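Local coordinates for protein putative HAD-hydrolase YfnB (Bacillus subtilis, PDB 3ED5) that is a putative HAD-superfamily hydrolase that may act as a 5'-nucleotidase, removing phosphate from nucleoside monophosphates, at residues A[47-56]-A[69-80]. Numbering follows the deposited sequence.
With FMT (formic acid), chain E; FMT (formic acid), chain B; FMT (formic acid), chain F.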
loop_
_atom_site.group_PDB
_atom_site.type_symbol
_atom_site.label_atom_id
_atom_site.label_comp_id
_atom_site.label_asym_id
_atom_site.label_seq_id
_atom_site.Cartn_x
_atom_site.Cartn_y
_atom_site.Cartn_z
ATOM N N GLN A 47 -6.928 16.383 -10.165
ATOM C CA GLN A 47 -5.737 17.102 -9.662
ATOM C C GLN A 47 -5.283 16.589 -8.293
ATOM O O GLN A 47 -4.060 16.462 -8.068
ATOM C CB GLN A 47 -5.920 18.627 -9.629
ATOM C CG GLN A 47 -5.990 19.297 -11.018
ATOM C CD GLN A 47 -4.826 19.004 -11.972
ATOM O OE1 GLN A 47 -3.641 19.262 -11.681
ATOM N NE2 GLN A 47 -5.175 18.498 -13.155
ATOM N N TYR A 48 -6.235 16.276 -7.400
ATOM C CA TYR A 48 -5.892 15.677 -6.102
ATOM C C TYR A 48 -5.043 14.425 -6.333
ATOM O O TYR A 48 -3.970 14.228 -5.713
ATOM C CB TYR A 48 -7.122 15.283 -5.248
ATOM C CG TYR A 48 -6.658 14.489 -4.047
ATOM C CD1 TYR A 48 -6.000 15.137 -2.997
ATOM C CD2 TYR A 48 -6.790 13.098 -3.991
ATOM C CE1 TYR A 48 -5.496 14.440 -1.917
ATOM C CE2 TYR A 48 -6.301 12.372 -2.893
ATOM C CZ TYR A 48 -5.650 13.050 -1.859
ATOM O OH TYR A 48 -5.166 12.357 -0.767
ATOM N N LYS A 49 -5.513 13.569 -7.235
ATOM C CA LYS A 49 -4.776 12.314 -7.454
ATOM C C LYS A 49 -3.357 12.561 -7.978
ATOM O O LYS A 49 -2.423 11.897 -7.511
ATOM C CB LYS A 49 -5.562 11.345 -8.340
ATOM C CG LYS A 49 -6.852 10.831 -7.656
ATOM C CD LYS A 49 -7.423 9.634 -8.407
ATOM C CE LYS A 49 -8.666 9.052 -7.737
ATOM N NZ LYS A 49 -9.933 9.568 -8.351
ATOM N N THR A 50 -3.184 13.541 -8.871
ATOM C CA THR A 50 -1.870 13.821 -9.428
ATOM C C THR A 50 -0.946 14.423 -8.355
ATOM O O THR A 50 0.236 14.026 -8.238
ATOM C CB THR A 50 -1.956 14.765 -10.666
ATOM O OG1 THR A 50 -2.837 14.180 -11.651
ATOM C CG2 THR A 50 -0.563 14.970 -11.283
ATOM N N ILE A 51 -1.491 15.391 -7.612
ATOM C CA ILE A 51 -0.747 16.028 -6.520
ATOM C C ILE A 51 -0.347 14.984 -5.477
ATOM O O ILE A 51 0.825 14.920 -5.090
ATOM C CB ILE A 51 -1.564 17.101 -5.842
ATOM C CG1 ILE A 51 -1.626 18.311 -6.787
ATOM C CG2 ILE A 51 -0.936 17.562 -4.518
ATOM C CD1 ILE A 51 -2.780 19.358 -6.465
ATOM N N ASN A 52 -1.319 14.184 -5.047
ATOM C CA ASN A 52 -1.087 13.198 -3.999
ATOM C C ASN A 52 -0.017 12.213 -4.468
ATOM O O ASN A 52 0.933 11.899 -3.703
ATOM C CB ASN A 52 -2.383 12.483 -3.625
ATOM C CG ASN A 52 -2.205 11.536 -2.454
ATOM O OD1 ASN A 52 -1.705 11.928 -1.403
ATOM N ND2 ASN A 52 -2.617 10.278 -2.634
ATOM N N GLN A 53 -0.130 11.771 -5.721
ATOM C CA GLN A 53 0.866 10.825 -6.291
ATOM C C GLN A 53 2.282 11.432 -6.287
ATOM O O GLN A 53 3.231 10.768 -5.873
ATOM C CB GLN A 53 0.463 10.329 -7.702
ATOM C CG GLN A 53 1.541 9.548 -8.501
ATOM C CD GLN A 53 1.871 8.172 -7.925
ATOM O OE1 GLN A 53 1.117 7.630 -7.105
ATOM N NE2 GLN A 53 3.015 7.589 -8.357
ATOM N N GLY A 54 2.420 12.684 -6.717
ATOM C CA GLY A 54 3.721 13.347 -6.748
ATOM C C GLY A 54 4.335 13.510 -5.367
ATOM O O GLY A 54 5.541 13.410 -5.223
ATOM N N LEU A 55 3.506 13.808 -4.363
ATOM C CA LEU A 55 4.010 14.007 -3.005
ATOM C C LEU A 55 4.440 12.647 -2.430
ATOM O O LEU A 55 5.532 12.545 -1.874
ATOM C CB LEU A 55 2.959 14.682 -2.111
ATOM C CG LEU A 55 2.503 16.092 -2.542
ATOM C CD1 LEU A 55 1.308 16.503 -1.688
ATOM C CD2 LEU A 55 3.641 17.098 -2.396
ATOM N N TRP A 56 3.621 11.607 -2.604
ATOM C CA TRP A 56 4.046 10.267 -2.104
ATOM C C TRP A 56 5.315 9.816 -2.810
ATOM O O TRP A 56 6.203 9.222 -2.177
ATOM C CB TRP A 56 2.946 9.182 -2.208
ATOM C CG TRP A 56 1.928 9.311 -1.148
ATOM C CD1 TRP A 56 0.801 10.160 -1.178
ATOM C CD2 TRP A 56 1.915 8.684 0.138
ATOM N NE1 TRP A 56 0.102 10.042 0.004
ATOM C CE2 TRP A 56 0.758 9.142 0.821
ATOM C CE3 TRP A 56 2.731 7.697 0.763
ATOM C CZ2 TRP A 56 0.410 8.701 2.104
ATOM C CZ3 TRP A 56 2.386 7.268 2.065
ATOM C CH2 TRP A 56 1.235 7.774 2.725
ATOM N N VAL A 69 3.872 15.256 3.352
ATOM C CA VAL A 69 2.983 14.761 2.272
ATOM C C VAL A 69 1.524 14.916 2.705
ATOM O O VAL A 69 0.714 15.574 2.005
ATOM C CB VAL A 69 3.257 13.250 1.929
ATOM C CG1 VAL A 69 2.139 12.671 0.997
ATOM C CG2 VAL A 69 4.637 13.089 1.283
ATOM N N VAL A 70 1.174 14.339 3.852
ATOM C CA VAL A 70 -0.248 14.221 4.176
ATOM C C VAL A 70 -0.814 15.551 4.661
ATOM O O VAL A 70 -1.996 15.809 4.427
ATOM C CB VAL A 70 -0.609 13.092 5.156
ATOM C CG1 VAL A 70 -0.202 11.711 4.536
ATOM C CG2 VAL A 70 0.003 13.334 6.549
ATOM N N ASN A 71 0.033 16.366 5.302
ATOM C CA ASN A 71 -0.400 17.677 5.846
ATOM C C ASN A 71 -0.357 18.810 4.844
ATOM O O ASN A 71 -0.795 19.940 5.154
ATOM C CB ASN A 71 0.339 18.013 7.137
ATOM C CG ASN A 71 -0.041 17.073 8.247
ATOM O OD1 ASN A 71 -1.204 16.700 8.362
ATOM N ND2 ASN A 71 0.925 16.677 9.069
ATOM N N THR A 72 0.174 18.544 3.655
ATOM C CA THR A 72 0.101 19.596 2.634
ATOM C C THR A 72 -0.775 19.294 1.426
ATOM O O THR A 72 -1.142 20.228 0.696
ATOM C CB THR A 72 1.486 20.075 2.156
ATOM O OG1 THR A 72 2.201 18.981 1.599
ATOM C CG2 THR A 72 2.311 20.649 3.317
ATOM N N ARG A 73 -1.109 18.032 1.181
ATOM C CA ARG A 73 -1.800 17.678 -0.068
ATOM C C ARG A 73 -3.135 18.435 -0.199
ATOM O O ARG A 73 -3.449 18.963 -1.282
ATOM C CB ARG A 73 -2.007 16.161 -0.204
ATOM C CG ARG A 73 -2.798 15.543 0.962
ATOM C CD ARG A 73 -2.620 13.995 0.934
ATOM N NE ARG A 73 -3.183 13.341 2.108
ATOM C CZ ARG A 73 -3.189 12.014 2.259
ATOM N NH1 ARG A 73 -2.734 11.240 1.262
ATOM N NH2 ARG A 73 -3.704 11.469 3.350
ATOM N N PHE A 74 -3.904 18.521 0.883
ATOM C CA PHE A 74 -5.232 19.199 0.760
ATOM C C PHE A 74 -5.140 20.706 0.706
ATOM O O PHE A 74 -5.982 21.354 0.079
ATOM C CB PHE A 74 -6.208 18.763 1.860
ATOM C CG PHE A 74 -6.545 17.318 1.774
ATOM C CD1 PHE A 74 -7.314 16.839 0.720
ATOM C CD2 PHE A 74 -6.035 16.409 2.712
ATOM C CE1 PHE A 74 -7.579 15.431 0.620
ATOM C CE2 PHE A 74 -6.299 15.048 2.614
ATOM C CZ PHE A 74 -7.053 14.563 1.570
ATOM N N SER A 75 -4.133 21.284 1.348
ATOM C CA SER A 75 -3.925 22.719 1.191
ATOM C C SER A 75 -3.368 23.044 -0.198
ATOM O O SER A 75 -3.797 24.042 -0.796
ATOM C CB SER A 75 -3.069 23.323 2.303
ATOM O OG SER A 75 -1.998 22.460 2.607
ATOM N N ALA A 76 -2.463 22.207 -0.721
ATOM C CA ALA A 76 -1.973 22.411 -2.115
ATOM C C ALA A 76 -3.131 22.379 -3.110
ATOM O O ALA A 76 -3.213 23.223 -4.015
ATOM C CB ALA A 76 -0.933 21.354 -2.490
ATOM N N LEU A 77 -4.040 21.421 -2.935
ATOM C CA LEU A 77 -5.200 21.329 -3.833
ATOM C C LEU A 77 -6.138 22.519 -3.652
ATOM O O LEU A 77 -6.424 23.266 -4.620
ATOM C CB LEU A 77 -5.959 20.027 -3.559
ATOM C CG LEU A 77 -7.223 19.811 -4.393
ATOM C CD1 LEU A 77 -6.856 19.548 -5.859
ATOM C CD2 LEU A 77 -8.039 18.656 -3.768
ATOM N N LEU A 78 -6.625 22.733 -2.426
ATOM C CA LEU A 78 -7.650 23.784 -2.247
ATOM C C LEU A 78 -7.132 25.193 -2.472
ATOM O O LEU A 78 -7.872 26.047 -2.982
ATOM C CB LEU A 78 -8.364 23.660 -0.888
ATOM C CG LEU A 78 -9.146 22.351 -0.712
ATOM C CD1 LEU A 78 -9.674 22.217 0.699
ATOM C CD2 LEU A 78 -10.268 22.234 -1.717
ATOM N N LYS A 79 -5.872 25.458 -2.139
ATOM C CA LYS A 79 -5.296 26.808 -2.361
ATOM C C LYS A 79 -5.336 27.288 -3.834
ATOM O O LYS A 79 -5.659 28.464 -4.115
ATOM C CB LYS A 79 -3.858 26.868 -1.822
ATOM C CG LYS A 79 -3.242 28.261 -1.779
ATOM C CD LYS A 79 -1.721 28.188 -1.645
ATOM C CE LYS A 79 -1.269 27.497 -0.387
ATOM N NZ LYS A 79 0.181 27.135 -0.555
ATOM N N GLU A 80 -5.115 26.362 -4.773
ATOM C CA GLU A 80 -5.057 26.729 -6.183
ATOM C C GLU A 80 -6.462 26.910 -6.772
ATOM O O GLU A 80 -6.628 27.535 -7.821
ATOM C CB GLU A 80 -4.215 25.709 -6.970
ATOM C CG GLU A 80 -4.897 24.405 -7.229
ATOM C CD GLU A 80 -4.050 23.478 -8.143
ATOM O OE1 GLU A 80 -4.395 22.286 -8.262
ATOM O OE2 GLU A 80 -3.089 23.969 -8.757
HETATM C C FMT E . -3.951 9.027 -5.439
HETATM O O1 FMT E . -4.544 9.670 -4.582
HETATM O O2 FMT E . -2.980 9.444 -6.065
HETATM C C FMT B . -2.873 7.737 2.803
HETATM O O1 FMT B . -3.522 8.566 2.188
HETATM O O2 FMT B . -2.282 7.984 3.839
HETATM C C FMT F . 4.177 18.642 8.275
HETATM O O1 FMT F . 3.442 18.313 9.203
HETATM O O2 FMT F . 5.375 18.354 8.213
HETATM O O HOH W 1 -2.752 20.919 -9.838
HETATM O O HOH W 2 -3.061 8.503 -0.343
#
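Val69 sets its CG1 methyl over one face of the Trp56 ring, a CH-pi contact 3.6 Å from the centroid of the five-membered ring. The contact belongs to an antiparallel helix pair, 42-60 with 66-80, in the helical cap of this HAD-type hydrolase. The axes of segments 47-56 and 69-80 approach to 9.7 Å, with 146° between their N-to-C directions. The Trp56 side chain is about 9 Å from that of Asp13, the probable nucleophile, so this end of the pair probably helps border the approach to the active site. The other Val69 methyl, CG2, rests against the backbone O of Leu55. Val70 CG1 meets Trp56 at CZ2.

Arg73 is the knob, set among Tyr48, Asn52, Leu55 and Trp56. Its CB packs on Leu55 CD1 at 3.6 Å. CG lies between the backbone N and the carbonyl carbon (chi1 58°), and the chain then runs extended alongside Asn52. NH1 donates to Asn52 OD1 at 2.9 Å with an N-H...O angle of 163°. The acceptor lies in the guanidinium plane. Tyr48 OH sits over a guanidinium face. NH1 and NH2 both donate to O1 of a formic acid molecule, probably from the crystallisation liquor, while NH2 also pairs with Glu91 of helix 87-98. An alanine here is likely to leave Glu91 without this charged partner and Asn52 OD1 without this donor, and to open a gap beside Tyr48.

Phe74 lies nearly parallel to the Tyr48 ring but is slid aside, with little overlap. CE1 of Phe74 is 3.4 Å from CE1 of Tyr48. Ala76 CB faces Ile51 CG2. Leu77 divides its methyls: CD2 packs on Tyr48 CB, and CD1 touches Gln47 CB and Ile51 CD1. At Glu80, one water bridges the helices, donating to OE1 of Glu80 at 2.7 Å and to OE1 of Gln47 at 2.6 Å.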